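Long-range contacts in uncharacterized protein YacP (Bacillus subtilis, PDB 5MQ8), which acts as an endoribonuclease in ribosome-dependent mRNA decay, with an NYN domain of the PIN clan: residues N77-E82 with Y105-A110; F52-V57 with V71-E76; Q97-T102 with G115-S120; Y9-A14 with K119-L124. All coordinates share one frame; numbering follows the deposited sequence.

Contact 1. Residues N77-E82 with Y105-A110; sequences NETADE and YTEQWA
Asp81, in the first turn of helix 80-90, meets the loop 105-110 with both its CB and its carboxylate. Its CB lies over one face of the Trp109 indole, 3.3 Å from the centroid of the six-membered ring and 7° off the ring normal, a close CH-pi contact. CG of Asp81 sits between the backbone N and the carbonyl carbon (chi1 69°). OD2 faces the loop backbone: Trp109 N donates to Asp81 OD2 at 3.2 Å, from above the carboxylate plane. Two waters also donate to OD2: one accepts from Ala110 N, and the other accepts from Gln108 N and donates to Glu107 OE2. Asp81 OD1 takes a 2.7 Å bond from Thr79 OG1 and lies 3.4 Å from Glu107 CB. The side chains of Asp81 and Glu107 cross at about a right angle, and Asp81 OD1 comes within 3.7 Å of Glu107 OE2. Thr79 and Glu107 meet tip to tip, with Thr79 CG2 3.7 Å from Glu107 OE1. The indole N-H is used elsewhere: Trp109 NE1 bonds Asp104. Ala80 and Trp109 pack on Asp7 of strand 3-7, by the C-terminal end of the sheet, where PIN-like nucleases usually hold their acidic site. The N-H groups of 108-110 thus reach Asp81 OD2 directly or through water, which fixes the carboxylate against the loop backbone.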
loop_
_atom_site.group_PDB
_atom_site.type_symbol
_atom_site.label_atom_id
_atom_site.label_comp_id
_atom_site.label_asym_id
_atom_site.label_seq_id
_atom_site.Cartn_x
_atom_site.Cartn_y
_atom_site.Cartn_z
ATOM N N ASN A 77 33.140 14.051 16.640
ATOM C CA ASN A 77 34.230 13.071 16.462
ATOM C C ASN A 77 33.905 11.707 17.060
ATOM O O ASN A 77 34.797 10.932 17.442
ATOM C CB ASN A 77 35.561 13.624 16.986
ATOM C CG ASN A 77 36.193 14.633 16.055
ATOM O OD1 ASN A 77 36.032 15.848 16.205
ATOM N ND2 ASN A 77 36.921 14.145 15.063
ATOM N N GLU A 78 32.605 11.406 17.105
ATOM C CA GLU A 78 32.075 10.194 17.698
ATOM C C GLU A 78 31.744 9.200 16.613
ATOM O O GLU A 78 31.135 9.562 15.613
ATOM C CB GLU A 78 30.832 10.547 18.530
ATOM C CG GLU A 78 30.272 9.390 19.341
ATOM C CD GLU A 78 28.866 9.605 19.864
ATOM O OE1 GLU A 78 28.521 8.965 20.881
ATOM O OE2 GLU A 78 28.105 10.395 19.259
ATOM N N THR A 79 32.171 7.955 16.794
ATOM C CA THR A 79 31.877 6.890 15.836
ATOM C C THR A 79 30.632 6.132 16.312
ATOM O O THR A 79 30.273 6.211 17.490
ATOM C CB THR A 79 33.078 5.951 15.669
ATOM O OG1 THR A 79 33.513 5.533 16.961
ATOM C CG2 THR A 79 34.235 6.604 14.902
ATOM N N ALA A 80 29.991 5.394 15.392
ATOM C CA ALA A 80 28.789 4.613 15.638
ATOM C C ALA A 80 28.977 3.622 16.771
ATOM O O ALA A 80 28.075 3.501 17.590
ATOM C CB ALA A 80 28.342 3.903 14.367
ATOM N N ASP A 81 30.154 2.961 16.867
ATOM C CA ASP A 81 30.428 2.003 17.942
ATOM C C ASP A 81 30.439 2.651 19.336
ATOM O O ASP A 81 30.074 1.991 20.302
ATOM C CB ASP A 81 31.710 1.190 17.684
ATOM C CG ASP A 81 32.996 1.964 17.766
ATOM O OD1 ASP A 81 33.165 2.895 16.975
ATOM O OD2 ASP A 81 33.865 1.581 18.570
ATOM N N GLU A 82 30.853 3.928 19.426
ATOM C CA GLU A 82 30.891 4.688 20.682
ATOM C C GLU A 82 29.467 5.049 21.122
ATOM O O GLU A 82 29.128 4.857 22.293
ATOM C CB GLU A 82 31.771 5.942 20.554
ATOM C CG GLU A 82 33.248 5.608 20.404
ATOM C CD GLU A 82 34.181 6.751 20.042
ATOM O OE1 GLU A 82 33.698 7.817 19.598
ATOM O OE2 GLU A 82 35.412 6.558 20.161
ATOM N N TYR A 105 34.988 -4.306 11.467
ATOM C CA TYR A 105 36.052 -4.708 12.386
ATOM C C TYR A 105 37.164 -3.648 12.468
ATOM O O TYR A 105 38.168 -3.873 13.139
ATOM C CB TYR A 105 36.583 -6.111 12.044
ATOM C CG TYR A 105 35.615 -7.226 12.381
ATOM C CD1 TYR A 105 34.684 -7.674 11.448
ATOM C CD2 TYR A 105 35.650 -7.858 13.625
ATOM C CE1 TYR A 105 33.797 -8.711 11.748
ATOM C CE2 TYR A 105 34.776 -8.903 13.933
ATOM C CZ TYR A 105 33.849 -9.324 12.991
ATOM O OH TYR A 105 32.978 -10.343 13.292
ATOM N N THR A 106 36.964 -2.475 11.832
ATOM C CA THR A 106 37.916 -1.365 11.879
ATOM C C THR A 106 37.852 -0.610 13.207
ATOM O O THR A 106 38.854 -0.033 13.639
ATOM C CB THR A 106 37.793 -0.420 10.670
ATOM O OG1 THR A 106 36.560 0.288 10.702
ATOM C CG2 THR A 106 38.004 -1.118 9.335
ATOM N N GLU A 107 36.671 -0.603 13.849
ATOM C CA GLU A 107 36.476 0.074 15.128
ATOM C C GLU A 107 36.677 -0.868 16.293
ATOM O O GLU A 107 36.688 -2.088 16.119
ATOM C CB GLU A 107 35.099 0.768 15.197
ATOM C CG GLU A 107 34.877 1.877 14.176
ATOM C CD GLU A 107 35.787 3.084 14.224
ATOM O OE1 GLU A 107 35.851 3.793 13.200
ATOM O OE2 GLU A 107 36.418 3.346 15.273
ATOM N N GLN A 108 36.841 -0.296 17.485
ATOM C CA GLN A 108 37.066 -1.044 18.719
ATOM C C GLN A 108 35.941 -1.982 19.091
ATOM O O GLN A 108 36.220 -3.117 19.486
ATOM C CB GLN A 108 37.369 -0.100 19.893
ATOM C CG GLN A 108 38.849 0.274 20.094
ATOM C CD GLN A 108 39.887 -0.715 19.591
ATOM O OE1 GLN A 108 40.262 -0.712 18.412
ATOM N NE2 GLN A 108 40.365 -1.585 20.471
ATOM N N TRP A 109 34.666 -1.519 18.966
ATOM C CA TRP A 109 33.467 -2.288 19.328
ATOM C C TRP A 109 33.601 -2.839 20.756
ATOM O O TRP A 109 33.388 -4.026 20.994
ATOM C CB TRP A 109 33.153 -3.377 18.279
ATOM C CG TRP A 109 32.721 -2.789 16.968
ATOM C CD1 TRP A 109 33.484 -2.640 15.848
ATOM C CD2 TRP A 109 31.472 -2.130 16.698
ATOM N NE1 TRP A 109 32.781 -1.963 14.882
ATOM C CE2 TRP A 109 31.546 -1.621 15.382
ATOM C CE3 TRP A 109 30.285 -1.936 17.438
ATOM C CZ2 TRP A 109 30.490 -0.905 14.797
ATOM C CZ3 TRP A 109 29.233 -1.241 16.851
ATOM C CH2 TRP A 109 29.345 -0.726 15.550
ATOM N N ALA A 110 33.987 -1.954 21.698
ATOM C CA ALA A 110 34.194 -2.260 23.124
ATOM C C ALA A 110 32.975 -2.905 23.790
ATOM O O ALA A 110 33.144 -3.683 24.726
ATOM C CB ALA A 110 34.600 -1.002 23.873
HETATM O O HOH W 1 33.692 0.960 21.192
HETATM O O HOH W 2 36.350 2.522 17.873
#

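Contact 2. Residues F52-V57 with V71-E76; sequences FDAHLV and VIFTKE
Thr74 continues the strand pairing with its hydroxyl where the regular ladder stops. Its OG1 accepts from Ala54 N at 3.1 Å, in a nearly straight bond of 166°. Chi1 of Thr74 (58°) places OG1 between the backbone N and the carbonyl carbon, where Ala54 N reaches it. Before this point the pairing is ordinary parallel sheet. Phe52 N donates to Ile72 O at 2.9 Å, and Thr74 N donates to Phe52 O at 3.0 Å, the two bonds that frame the Phe52-Phe73 bridge.

The paired phenylalanines lie on the same face of the sheet. Phe52 CB sits over one face of the Phe73 ring, offset toward the rim, 3.7 Å from Phe73 CE2. The two rings are oblique, with planes 34° apart. At the edge of the Phe52 ring, in its plane, Val71 CG1 comes within 3.7 Å of Phe52 CD2. The edge of the Phe73 ring meets Val57 O, which is 3.5 Å from Phe73 CE2. Farther out, His55 NE2 makes a weak 2.8 Å bond to O of the poorly ordered Glu76.

Asp53 shapes the turn. Its OD1 accepts from His55 N in an Asx turn, while its carbonyl O accepts from both Leu56 N and Val57 N. Phe52 also packs on Leu33 of helix 23-44 and Ile12 of helix 8-14. The contact joins the C-terminal ends of the neighbouring strands 47-52 and 70-73, the edge of the parallel alpha/beta sheet found in PIN-like domains.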
loop_
_atom_site.group_PDB
_atom_site.type_symbol
_atom_site.label_atom_id
_atom_site.label_comp_id
_atom_site.label_asym_id
_atom_site.label_seq_id
_atom_site.Cartn_x
_atom_site.Cartn_y
_atom_site.Cartn_z
ATOM N N PHE A 52 23.430 6.222 12.907
ATOM C CA PHE A 52 24.078 6.681 11.702
ATOM C C PHE A 52 25.251 7.583 12.042
ATOM O O PHE A 52 25.120 8.520 12.837
ATOM C CB PHE A 52 23.099 7.442 10.798
ATOM C CG PHE A 52 22.034 6.600 10.140
ATOM C CD1 PHE A 52 22.364 5.669 9.158
ATOM C CD2 PHE A 52 20.691 6.781 10.451
ATOM C CE1 PHE A 52 21.368 4.911 8.524
ATOM C CE2 PHE A 52 19.698 6.021 9.814
ATOM C CZ PHE A 52 20.045 5.087 8.864
ATOM N N ASP A 53 26.396 7.306 11.416
ATOM C CA ASP A 53 27.573 8.135 11.558
ATOM C C ASP A 53 27.212 9.441 10.801
ATOM O O ASP A 53 26.954 9.394 9.596
ATOM C CB ASP A 53 28.784 7.433 10.910
ATOM C CG ASP A 53 30.081 8.208 11.074
ATOM O OD1 ASP A 53 30.166 9.345 10.547
ATOM O OD2 ASP A 53 31.001 7.685 11.745
ATOM N N ALA A 54 27.134 10.579 11.531
ATOM C CA ALA A 54 26.749 11.894 10.989
ATOM C C ALA A 54 27.660 12.449 9.871
ATOM O O ALA A 54 27.212 13.291 9.090
ATOM C CB ALA A 54 26.626 12.906 12.118
ATOM N N HIS A 55 28.921 11.987 9.792
ATOM C CA HIS A 55 29.842 12.423 8.737
ATOM C C HIS A 55 29.685 11.654 7.425
ATOM O O HIS A 55 30.181 12.118 6.392
ATOM C CB HIS A 55 31.300 12.407 9.212
ATOM C CG HIS A 55 31.572 13.513 10.174
ATOM N ND1 HIS A 55 31.709 14.829 9.744
ATOM C CD2 HIS A 55 31.612 13.486 11.524
ATOM C CE1 HIS A 55 31.869 15.546 10.841
ATOM N NE2 HIS A 55 31.810 14.782 11.937
ATOM N N LEU A 56 28.994 10.497 7.455
ATOM C CA LEU A 56 28.805 9.662 6.261
ATOM C C LEU A 56 27.359 9.625 5.751
ATOM O O LEU A 56 27.135 9.439 4.549
ATOM C CB LEU A 56 29.311 8.230 6.517
ATOM C CG LEU A 56 30.763 8.078 7.001
ATOM C CD1 LEU A 56 30.936 6.807 7.797
ATOM C CD2 LEU A 56 31.740 8.115 5.839
ATOM N N VAL A 57 26.378 9.757 6.658
ATOM C CA VAL A 57 24.969 9.688 6.280
ATOM C C VAL A 57 24.276 11.028 6.501
ATOM O O VAL A 57 24.464 11.663 7.544
ATOM C CB VAL A 57 24.221 8.512 6.980
ATOM C CG1 VAL A 57 22.782 8.369 6.463
ATOM C CG2 VAL A 57 24.980 7.192 6.821
ATOM N N VAL A 71 15.983 6.782 15.494
ATOM C CA VAL A 71 17.121 7.067 14.630
ATOM C C VAL A 71 18.017 8.076 15.337
ATOM O O VAL A 71 17.553 9.162 15.694
ATOM C CB VAL A 71 16.655 7.542 13.229
ATOM C CG1 VAL A 71 17.826 8.044 12.400
ATOM C CG2 VAL A 71 15.898 6.431 12.494
ATOM N N ILE A 72 19.297 7.703 15.558
ATOM C CA ILE A 72 20.270 8.539 16.264
ATOM C C ILE A 72 21.486 8.800 15.404
ATOM O O ILE A 72 22.035 7.876 14.819
ATOM C CB ILE A 72 20.628 7.940 17.663
ATOM C CG1 ILE A 72 19.438 8.085 18.622
ATOM C CG2 ILE A 72 21.877 8.604 18.282
ATOM C CD1 ILE A 72 19.480 7.239 19.805
ATOM N N PHE A 73 21.885 10.066 15.307
ATOM C CA PHE A 73 23.084 10.459 14.592
ATOM C C PHE A 73 24.192 10.694 15.616
ATOM O O PHE A 73 23.912 11.176 16.716
ATOM C CB PHE A 73 22.829 11.698 13.716
ATOM C CG PHE A 73 22.109 11.374 12.427
ATOM C CD1 PHE A 73 20.734 11.179 12.409
ATOM C CD2 PHE A 73 22.807 11.230 11.239
ATOM C CE1 PHE A 73 20.068 10.852 11.222
ATOM C CE2 PHE A 73 22.140 10.914 10.051
ATOM C CZ PHE A 73 20.772 10.716 10.055
ATOM N N THR A 74 25.438 10.303 15.286
ATOM C CA THR A 74 26.581 10.500 16.189
ATOM C C THR A 74 26.926 12.000 16.298
ATOM O O THR A 74 26.468 12.795 15.474
ATOM C CB THR A 74 27.808 9.689 15.719
ATOM O OG1 THR A 74 28.170 10.078 14.392
ATOM C CG2 THR A 74 27.599 8.190 15.801
ATOM N N LYS A 75 27.710 12.384 17.332
ATOM C CA LYS A 75 28.222 13.747 17.507
ATOM C C LYS A 75 29.445 13.874 16.593
ATOM O O LYS A 75 29.852 12.877 15.985
ATOM C CB LYS A 75 28.657 14.007 18.968
ATOM C CG LYS A 75 27.536 14.049 20.000
ATOM C CD LYS A 75 27.007 15.451 20.305
ATOM C CE LYS A 75 27.803 16.166 21.372
ATOM N NZ LYS A 75 27.254 17.518 21.641
ATOM N N GLU A 76 30.089 15.063 16.592
ATOM C CA GLU A 76 31.231 15.455 15.752
ATOM C C GLU A 76 32.368 14.389 15.592
ATOM O O GLU A 76 32.544 13.901 14.475
ATOM C CB GLU A 76 31.814 16.810 16.197
ATOM C CG GLU A 76 32.347 17.634 15.030
ATOM C CD GLU A 76 32.705 19.075 15.352
ATOM O OE1 GLU A 76 31.793 19.933 15.341
ATOM O OE2 GLU A 76 33.904 19.351 15.590
#

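Contact 3. Residues Q97-T102 with G115-S120; sequences QIHVAT and GALRKS
His99 and Leu117 lie side by side and point the same way from one face of the parallel pair, with His99 CE1 3.8 Å from Leu117 CD1. Lys119 stands on this face too, and its side chain crosses that of His99 obliquely. Lys119 CG is anti to its backbone N (chi1 -171°), and bends at chi3 and chi4 bring NZ back to 3.6 Å from His99 ND1. A water joins the two, accepting from Lys119 NZ and bonding His99 ND1. His99 NE2 is held by Asp2. Gln97 crosses Leu117 at about a right angle, and its chain packs on the Leu117 CD1 methyl.

The other face carries Val100 and Arg118. Val100 CG2 packs on Ala116 CB, which also meets Ile98 CG2. Arg118 reaches past the end of the neighbouring strand to Thr102. Its NE and NH2 each make a weak bond to Thr102 O, both at 3.1 Å. Thr102 CG2 lies over one face of the guanidinium, 3.7 Å above the plane. Arg118 NH2 also bonds Asp104 O, and the group makes a cation-pi contact with Tyr105.

Between these faces runs a regular ladder. Leu117 N donates to Ile98 O, Val100 N to Leu117 O, Lys119 N to Val100 O and Thr102 N to Lys119 O, the last at 2.8 Å. Thr102 OG1 bonds Asp104 N and Asp7 OD2, which ties the end of strand 98-101 to strand 3-7. Positive charge thus probably lies on both faces of this sheet edge: a water bridges lysine and histidine from the side, while backbone carbonyls receive the arginine.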
loop_
_atom_site.group_PDB
_atom_site.type_symbol
_atom_site.label_atom_id
_atom_site.label_comp_id
_atom_site.label_asym_id
_atom_site.label_seq_id
_atom_site.Cartn_x
_atom_site.Cartn_y
_atom_site.Cartn_z
ATOM N N GLN A 97 18.589 -8.482 26.629
ATOM C CA GLN A 97 19.737 -8.870 25.805
ATOM C C GLN A 97 19.933 -7.863 24.656
ATOM O O GLN A 97 19.036 -7.676 23.824
ATOM C CB GLN A 97 19.620 -10.313 25.275
ATOM C CG GLN A 97 20.831 -10.801 24.450
ATOM C CD GLN A 97 22.135 -10.831 25.224
ATOM O OE1 GLN A 97 22.963 -9.915 25.145
ATOM N NE2 GLN A 97 22.344 -11.885 25.996
ATOM N N ILE A 98 21.111 -7.213 24.638
ATOM C CA ILE A 98 21.505 -6.244 23.621
ATOM C C ILE A 98 22.125 -6.981 22.429
ATOM O O ILE A 98 23.017 -7.807 22.604
ATOM C CB ILE A 98 22.457 -5.137 24.194
ATOM C CG1 ILE A 98 21.839 -4.375 25.417
ATOM C CG2 ILE A 98 22.939 -4.161 23.106
ATOM C CD1 ILE A 98 20.547 -3.552 25.210
ATOM N N HIS A 99 21.626 -6.685 21.227
ATOM C CA HIS A 99 22.151 -7.210 19.973
ATOM C C HIS A 99 22.645 -6.020 19.175
ATOM O O HIS A 99 22.003 -4.970 19.180
ATOM C CB HIS A 99 21.076 -7.960 19.186
ATOM C CG HIS A 99 20.526 -9.155 19.892
ATOM N ND1 HIS A 99 21.053 -10.420 19.687
ATOM C CD2 HIS A 99 19.497 -9.247 20.766
ATOM C CE1 HIS A 99 20.339 -11.234 20.443
ATOM N NE2 HIS A 99 19.396 -10.575 21.114
ATOM N N VAL A 100 23.802 -6.158 18.516
ATOM C CA VAL A 100 24.372 -5.090 17.700
ATOM C C VAL A 100 24.567 -5.599 16.285
ATOM O O VAL A 100 25.333 -6.545 16.069
ATOM C CB VAL A 100 25.672 -4.473 18.276
ATOM C CG1 VAL A 100 26.161 -3.308 17.411
ATOM C CG2 VAL A 100 25.484 -4.029 19.728
ATOM N N ALA A 101 23.894 -4.953 15.318
ATOM C CA ALA A 101 24.017 -5.319 13.912
ATOM C C ALA A 101 25.158 -4.536 13.264
ATOM O O ALA A 101 25.050 -3.320 13.063
ATOM C CB ALA A 101 22.709 -5.076 13.180
ATOM N N THR A 102 26.272 -5.243 12.977
ATOM C CA THR A 102 27.485 -4.719 12.330
ATOM C C THR A 102 28.426 -5.838 11.877
ATOM O O THR A 102 28.607 -6.836 12.582
ATOM C CB THR A 102 28.219 -3.645 13.190
ATOM O OG1 THR A 102 29.187 -2.976 12.379
ATOM C CG2 THR A 102 28.878 -4.206 14.460
ATOM N N GLY A 115 28.832 -7.933 27.238
ATOM C CA GLY A 115 27.639 -8.769 27.141
ATOM C C GLY A 115 26.795 -8.670 25.878
ATOM O O GLY A 115 25.920 -9.517 25.667
ATOM N N ALA A 116 27.036 -7.646 25.031
ATOM C CA ALA A 116 26.284 -7.472 23.786
ATOM C C ALA A 116 26.661 -8.525 22.763
ATOM O O ALA A 116 27.827 -8.920 22.682
ATOM C CB ALA A 116 26.505 -6.085 23.218
ATOM N N LEU A 117 25.662 -8.996 22.002
ATOM C CA LEU A 117 25.845 -10.005 20.964
ATOM C C LEU A 117 25.963 -9.353 19.602
ATOM O O LEU A 117 25.279 -8.376 19.313
ATOM C CB LEU A 117 24.712 -11.052 20.979
ATOM C CG LEU A 117 24.655 -11.978 22.209
ATOM C CD1 LEU A 117 23.339 -12.733 22.275
ATOM C CD2 LEU A 117 25.827 -12.969 22.224
ATOM N N ARG A 118 26.846 -9.892 18.775
ATOM C CA ARG A 118 27.111 -9.372 17.448
ATOM C C ARG A 118 26.278 -10.090 16.408
ATOM O O ARG A 118 26.269 -11.322 16.354
ATOM C CB ARG A 118 28.618 -9.460 17.140
ATOM C CG ARG A 118 28.975 -9.323 15.679
ATOM C CD ARG A 118 30.461 -9.247 15.467
ATOM N NE ARG A 118 30.704 -8.326 14.374
ATOM C CZ ARG A 118 31.534 -7.296 14.408
ATOM N NH1 ARG A 118 32.320 -7.101 15.456
ATOM N NH2 ARG A 118 31.630 -6.487 13.370
ATOM N N LYS A 119 25.585 -9.304 15.575
ATOM C CA LYS A 119 24.778 -9.786 14.465
ATOM C C LYS A 119 25.393 -9.195 13.203
ATOM O O LYS A 119 25.625 -7.982 13.132
ATOM C CB LYS A 119 23.307 -9.349 14.650
ATOM C CG LYS A 119 22.345 -9.974 13.662
ATOM C CD LYS A 119 20.922 -9.401 13.784
ATOM C CE LYS A 119 20.017 -10.178 14.716
ATOM N NZ LYS A 119 20.364 -9.999 16.144
ATOM N N SER A 120 25.724 -10.041 12.237
ATOM C CA SER A 120 26.333 -9.557 11.002
ATOM C C SER A 120 25.322 -8.858 10.088
ATOM O O SER A 120 24.110 -9.056 10.217
ATOM C CB SER A 120 27.021 -10.697 10.253
ATOM O OG SER A 120 26.065 -11.617 9.763
HETATM O O HOH W 3 22.337 -11.756 17.600
#

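Contact 4. Residues Y9-A14 with K119-L124; sequences YNMIGA and KSAREL
The capped N-terminus of helix 121-145 packs on helix 8-14, with Ala121 against Ala14 and Met11. The cap is a capping box made by Ser120 and Glu123: Glu123 N donates to Ser120 OG at 3.2 Å, and Ser120 N returns a weak, long bond to Glu123 OE1. Ala121 follows the cap, and its methyl points toward the other helix. There it meets the methyl of Ala14, with CB of Ala121 and CB of Ala14 3.6 Å apart. The end of Met11 also reaches Ala121. Met11 CG is anti to the carbonyl carbon (chi1 -63°), and the chain bends at chi2 and chi3. Met11 SD is 3.7 Å from Ala121 CA, and Met11 CE is 3.8 Å from Ala121 CB. The sulfur also touches Leu124, 3.9 Å from its CD2, where the two side chains cross at about a right angle. Asn10 OD1 is 3.9 Å from Ala121 CB. No hydrogen bond joins the two segments directly, so small apolar groups and the thioether carry the contact. Ser103 bonds both sides, its N to Asn10 OD1 and its OG to Ala121 N, and Trp15 NE1 donates to Ala121 O. Around this buried join, Met11 packs on Val6 of strand 3-7 and Leu33 of helix 23-44, and Leu124 on Leu4 and Val6 of strand 3-7, Ala101 of strand 98-101 and Tyr40 of helix 23-44.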
loop_
_atom_site.group_PDB
_atom_site.type_symbol
_atom_site.label_atom_id
_atom_site.label_comp_id
_atom_site.label_asym_id
_atom_site.label_seq_id
_atom_site.Cartn_x
_atom_site.Cartn_y
_atom_site.Cartn_z
ATOM N N TYR A 9 25.252 2.925 8.755
ATOM C CA TYR A 9 26.177 3.071 7.618
ATOM C C TYR A 9 26.699 1.709 7.143
ATOM O O TYR A 9 26.779 1.478 5.939
ATOM C CB TYR A 9 27.352 4.023 7.954
ATOM C CG TYR A 9 28.313 4.200 6.798
ATOM C CD1 TYR A 9 27.947 4.928 5.666
ATOM C CD2 TYR A 9 29.556 3.572 6.795
ATOM C CE1 TYR A 9 28.815 5.069 4.580
ATOM C CE2 TYR A 9 30.429 3.694 5.708
ATOM C CZ TYR A 9 30.058 4.458 4.612
ATOM O OH TYR A 9 30.921 4.608 3.554
ATOM N N ASN A 10 27.034 0.817 8.084
ATOM C CA ASN A 10 27.514 -0.517 7.758
ATOM C C ASN A 10 26.495 -1.323 6.962
ATOM O O ASN A 10 26.895 -2.014 6.018
ATOM C CB ASN A 10 27.940 -1.280 9.004
ATOM C CG ASN A 10 28.663 -2.568 8.698
ATOM O OD1 ASN A 10 28.134 -3.667 8.890
ATOM N ND2 ASN A 10 29.886 -2.452 8.198
ATOM N N MET A 11 25.184 -1.242 7.334
ATOM C CA MET A 11 24.106 -1.955 6.625
ATOM C C MET A 11 24.013 -1.442 5.219
ATOM O O MET A 11 23.949 -2.239 4.286
ATOM C CB MET A 11 22.735 -1.822 7.338
ATOM C CG MET A 11 22.679 -2.429 8.727
ATOM S SD MET A 11 23.253 -4.146 8.888
ATOM C CE MET A 11 24.790 -3.901 9.750
ATOM N N ILE A 12 24.033 -0.113 5.066
ATOM C CA ILE A 12 23.957 0.592 3.787
ATOM C C ILE A 12 25.024 0.081 2.802
ATOM O O ILE A 12 24.680 -0.272 1.683
ATOM C CB ILE A 12 23.986 2.132 3.984
ATOM C CG1 ILE A 12 22.632 2.641 4.529
ATOM C CG2 ILE A 12 24.363 2.857 2.673
ATOM C CD1 ILE A 12 22.586 4.138 4.960
ATOM N N GLY A 13 26.271 -0.003 3.252
ATOM C CA GLY A 13 27.386 -0.472 2.441
ATOM C C GLY A 13 27.410 -1.963 2.155
ATOM O O GLY A 13 28.070 -2.385 1.203
ATOM N N ALA A 14 26.696 -2.779 2.968
ATOM C CA ALA A 14 26.704 -4.235 2.826
ATOM C C ALA A 14 25.471 -4.839 2.121
ATOM O O ALA A 14 25.561 -5.955 1.627
ATOM C CB ALA A 14 26.896 -4.879 4.189
ATOM N N LYS A 119 25.585 -9.304 15.575
ATOM C CA LYS A 119 24.778 -9.786 14.465
ATOM C C LYS A 119 25.393 -9.195 13.203
ATOM O O LYS A 119 25.625 -7.982 13.132
ATOM C CB LYS A 119 23.307 -9.349 14.650
ATOM C CG LYS A 119 22.345 -9.974 13.662
ATOM C CD LYS A 119 20.922 -9.401 13.784
ATOM C CE LYS A 119 20.017 -10.178 14.716
ATOM N NZ LYS A 119 20.364 -9.999 16.144
ATOM N N SER A 120 25.724 -10.041 12.237
ATOM C CA SER A 120 26.333 -9.557 11.002
ATOM C C SER A 120 25.322 -8.858 10.088
ATOM O O SER A 120 24.110 -9.056 10.217
ATOM C CB SER A 120 27.021 -10.697 10.253
ATOM O OG SER A 120 26.065 -11.617 9.763
ATOM N N ALA A 121 25.842 -8.064 9.148
ATOM C CA ALA A 121 25.055 -7.350 8.154
ATOM C C ALA A 121 24.220 -8.320 7.304
ATOM O O ALA A 121 23.053 -8.041 7.028
ATOM C CB ALA A 121 25.970 -6.530 7.266
ATOM N N ARG A 122 24.827 -9.470 6.925
ATOM C CA ARG A 122 24.238 -10.549 6.135
ATOM C C ARG A 122 23.086 -11.200 6.901
ATOM O O ARG A 122 22.033 -11.449 6.310
ATOM C CB ARG A 122 25.326 -11.593 5.801
ATOM C CG ARG A 122 25.030 -12.427 4.555
ATOM C CD ARG A 122 26.179 -13.346 4.146
ATOM N NE ARG A 122 27.284 -12.628 3.505
ATOM C CZ ARG A 122 27.365 -12.351 2.205
ATOM N NH1 ARG A 122 28.410 -11.689 1.725
ATOM N NH2 ARG A 122 26.412 -12.755 1.371
ATOM N N GLU A 123 23.283 -11.464 8.214
ATOM C CA GLU A 123 22.279 -12.064 9.085
ATOM C C GLU A 123 21.073 -11.158 9.216
ATOM O O GLU A 123 19.948 -11.648 9.094
ATOM C CB GLU A 123 22.848 -12.344 10.480
ATOM C CG GLU A 123 23.580 -13.667 10.609
ATOM C CD GLU A 123 24.630 -13.719 11.704
ATOM O OE1 GLU A 123 24.377 -13.204 12.819
ATOM O OE2 GLU A 123 25.711 -14.290 11.443
ATOM N N LEU A 124 21.291 -9.836 9.467
ATOM C CA LEU A 124 20.176 -8.903 9.595
ATOM C C LEU A 124 19.397 -8.830 8.286
ATOM O O LEU A 124 18.171 -8.922 8.319
ATOM C CB LEU A 124 20.597 -7.507 10.107
ATOM C CG LEU A 124 19.437 -6.506 10.377
ATOM C CD1 LEU A 124 18.447 -7.035 11.407
ATOM C CD2 LEU A 124 19.960 -5.132 10.764
#

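How the contacts relate
All four contacts belong to one NYN domain built on a parallel sheet ordered 70-73, 47-52, 3-7, 98-101, 117-119. Contacts 2 and 3 involve its two outermost strands, with centres about 19 Å apart. Contact 4 closes the longest loop, and contacts 1 and 2 are nested inside it. It touches contact 2 through Tyr9 and Ile12, and contact 3 through Met11, Asn10 and Leu124, sharing Lys119 and Ser120 with the latter. Contact 2 closes before contact 1 opens, while contacts 1 and 3 alternate along the chain. Contact 1 touches contact 2 through Thr79 and Ala80, and contact 3 through Trp109 and Tyr105. The contacts thus span a single domain from one sheet edge to the other.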